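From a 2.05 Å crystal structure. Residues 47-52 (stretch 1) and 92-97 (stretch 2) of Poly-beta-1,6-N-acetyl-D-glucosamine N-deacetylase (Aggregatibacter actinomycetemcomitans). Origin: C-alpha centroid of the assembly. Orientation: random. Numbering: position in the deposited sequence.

Stretch 1 47-52: NVVSWQ
Stretch 2 (92-97) NYPAVF

The two stretches run in roughly the same direction, their touching parts 33° apart, yet no direct hydrogen bond joins them. Apolar side chains, the ring of Pro94 against the backbone of stretch 1, and two bridging waters make the contact, which buries 287 Å² in all. Stretch 1 leaves a strand at Asn47 and Val48 (phi/psi -70/118 at Val48), passes through extended Val49 (-116/157) and Ser50 (-86/162), and enters a helix at Trp51 (-58/-40). Stretch 2 begins at Asn92, whose positive phi (44/49) closes a preceding helix in a Schellman motif; Tyr93 (-100/120) and Pro94 (-79/169) then lead into a strand that begins at Ala95 (-161/163) and runs on past Phe97. In register, the CA of Val48 lies 6.2 Å from the CA of Tyr93, the CA of Ser50 5.2 Å from the CA of Pro94, and the CA of Trp51 7.1 Å from the CA of Val96.

Val48 and Pro94 cover the most surface. Val48, chi1 t, points toward stretch 2, and its branched side chain serves two neighbours. CG2 of Val48 sits 3.8 Å from the centroid of the Tyr93 ring, only 7° off the ring normal, a CH-pi contact over the face. CG1 of Val48 lies 3.8 Å from CD of Pro94 and 3.5 Å from O of Pro94. A compact, branched aliphatic residue suits this place because its two methyls can meet different surfaces at once. The CB of Tyr93 points sideways, but its m rotamer brings the ring back toward Val48, while its hydroxyl is hydrogen-bonded elsewhere in the structure.

Pro94, with a C-gamma endo pucker, presses its ring against the backbone of stretch 1: CG of Pro94 is 3.5 Å from the N of Ser50 and 3.7 Å from the C of Val49. Proline offers a compact apolar surface here and has no amide hydrogen to satisfy. CB of Pro94 also meets CB of Ser50 at 3.7 Å. Ser50, chi1 p, is the helix N-cap; its hydroxyl caps a backbone N just past the stretch, leaving its CB to provide the apolar contact with the proline.

Farther along, Val96 (chi1 t) points toward stretch 1 and places its CG2 4.0 Å from the Trp51 CB. Trp51, chi1 t and chi2 -113°, starts toward stretch 2, but its indole leads away.

Water supplies the polar links. One molecule donates from its O to the O of Val49 at 2.9 Å and to the O of Pro94 at 2.6 Å, joining two carbonyls that cannot bond to each other. The O of a second donates to the O of Ala95 at 3.1 Å and accepts a weak bond from the N of Trp51 at 3.4 Å.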

# COMPACT_ATOMS: atom_id res chain seq x y z
N ASN A 47 16.11 -5.64 -11.07
CA ASN A 47 15.27 -5.13 -12.12
C ASN A 47 13.90 -4.84 -11.51
O ASN A 47 13.20 -5.77 -11.12
CB ASN A 47 15.15 -6.19 -13.20
CG ASN A 47 16.49 -6.42 -13.92
OD1 ASN A 47 17.11 -7.50 -13.90
ND2 ASN A 47 16.92 -5.42 -14.52
N VAL A 48 13.53 -3.58 -11.48
CA VAL A 48 12.16 -3.13 -11.13
C VAL A 48 11.16 -3.47 -12.20
O VAL A 48 11.23 -3.02 -13.34
CB VAL A 48 12.13 -1.64 -10.75
CG1 VAL A 48 10.70 -1.18 -10.42
CG2 VAL A 48 13.03 -1.42 -9.55
N VAL A 49 10.21 -4.28 -11.82
CA VAL A 49 9.18 -4.71 -12.74
C VAL A 49 7.81 -4.20 -12.27
O VAL A 49 7.61 -3.90 -11.10
CB VAL A 49 9.13 -6.24 -12.84
CG1 VAL A 49 10.51 -6.77 -13.29
CG2 VAL A 49 8.68 -6.82 -11.51
N SER A 50 6.87 -4.09 -13.18
CA SER A 50 5.53 -3.65 -12.85
C SER A 50 4.71 -4.84 -12.39
O SER A 50 5.06 -6.02 -12.66
CB SER A 50 4.88 -3.06 -14.10
OG SER A 50 4.71 -4.06 -15.11
N TRP A 51 3.61 -4.56 -11.71
CA TRP A 51 2.71 -5.59 -11.32
C TRP A 51 2.21 -6.34 -12.54
O TRP A 51 2.05 -7.57 -12.50
CB TRP A 51 1.57 -5.05 -10.45
CG TRP A 51 0.77 -6.13 -9.86
CD1 TRP A 51 -0.50 -6.39 -10.17
CD2 TRP A 51 1.18 -7.15 -8.92
NE1 TRP A 51 -0.93 -7.49 -9.50
CE2 TRP A 51 0.08 -7.97 -8.71
CE3 TRP A 51 2.36 -7.43 -8.22
CZ2 TRP A 51 0.11 -9.06 -7.83
CZ3 TRP A 51 2.40 -8.50 -7.41
CH2 TRP A 51 1.26 -9.32 -7.21
N GLN A 52 1.94 -5.62 -13.61
CA GLN A 52 1.50 -6.28 -14.86
C GLN A 52 2.48 -7.40 -15.34
O GLN A 52 2.04 -8.48 -15.80
CB GLN A 52 1.23 -5.22 -15.91
CG GLN A 52 0.49 -5.72 -17.12
CD GLN A 52 -0.83 -6.40 -16.81
OE1 GLN A 52 -1.78 -5.77 -16.37
NE2 GLN A 52 -0.93 -7.64 -17.16
N ASN A 92 12.32 5.59 -15.00
CA ASN A 92 11.38 4.66 -15.61
C ASN A 92 11.10 3.37 -14.76
O ASN A 92 11.13 2.22 -15.22
CB ASN A 92 11.80 4.36 -17.05
CG ASN A 92 10.67 3.78 -17.86
OD1 ASN A 92 9.53 4.24 -17.80
ND2 ASN A 92 10.98 2.73 -18.59
N TYR A 93 10.80 3.64 -13.49
CA TYR A 93 10.38 2.63 -12.52
C TYR A 93 8.90 2.60 -12.31
O TYR A 93 8.29 3.61 -11.94
CB TYR A 93 11.03 2.90 -11.16
CG TYR A 93 12.46 2.48 -11.03
CD1 TYR A 93 13.16 1.80 -12.05
CD2 TYR A 93 13.13 2.71 -9.85
CE1 TYR A 93 14.49 1.41 -11.87
CE2 TYR A 93 14.44 2.30 -9.67
CZ TYR A 93 15.13 1.67 -10.69
OH TYR A 93 16.43 1.26 -10.44
N PRO A 94 8.28 1.46 -12.60
CA PRO A 94 6.88 1.34 -12.23
C PRO A 94 6.74 1.03 -10.73
O PRO A 94 7.72 0.64 -10.04
CB PRO A 94 6.40 0.15 -13.03
CG PRO A 94 7.60 -0.67 -13.27
CD PRO A 94 8.77 0.26 -13.30
N ALA A 95 5.51 1.13 -10.27
CA ALA A 95 5.19 0.96 -8.86
C ALA A 95 3.68 0.66 -8.69
O ALA A 95 2.89 0.88 -9.59
CB ALA A 95 5.55 2.23 -8.13
N VAL A 96 3.35 0.15 -7.51
CA VAL A 96 2.02 -0.04 -7.01
C VAL A 96 1.75 1.07 -5.99
O VAL A 96 2.58 1.34 -5.14
CB VAL A 96 1.90 -1.41 -6.34
CG1 VAL A 96 0.55 -1.53 -5.67
CG2 VAL A 96 2.08 -2.51 -7.35
N PHE A 97 0.60 1.70 -6.09
CA PHE A 97 0.20 2.78 -5.17
C PHE A 97 -1.14 2.33 -4.54
O PHE A 97 -2.06 1.93 -5.27
CB PHE A 97 -0.01 4.05 -5.99
CG PHE A 97 -0.49 5.26 -5.21
CD1 PHE A 97 0.10 5.63 -4.02
CD2 PHE A 97 -1.48 6.10 -5.75
CE1 PHE A 97 -0.34 6.79 -3.37
CE2 PHE A 97 -1.86 7.29 -5.11
CZ PHE A 97 -1.32 7.59 -3.91
O HOH W 1 7.19 -1.77 -9.17
O HOH W 2 3.07 -1.23 -11.79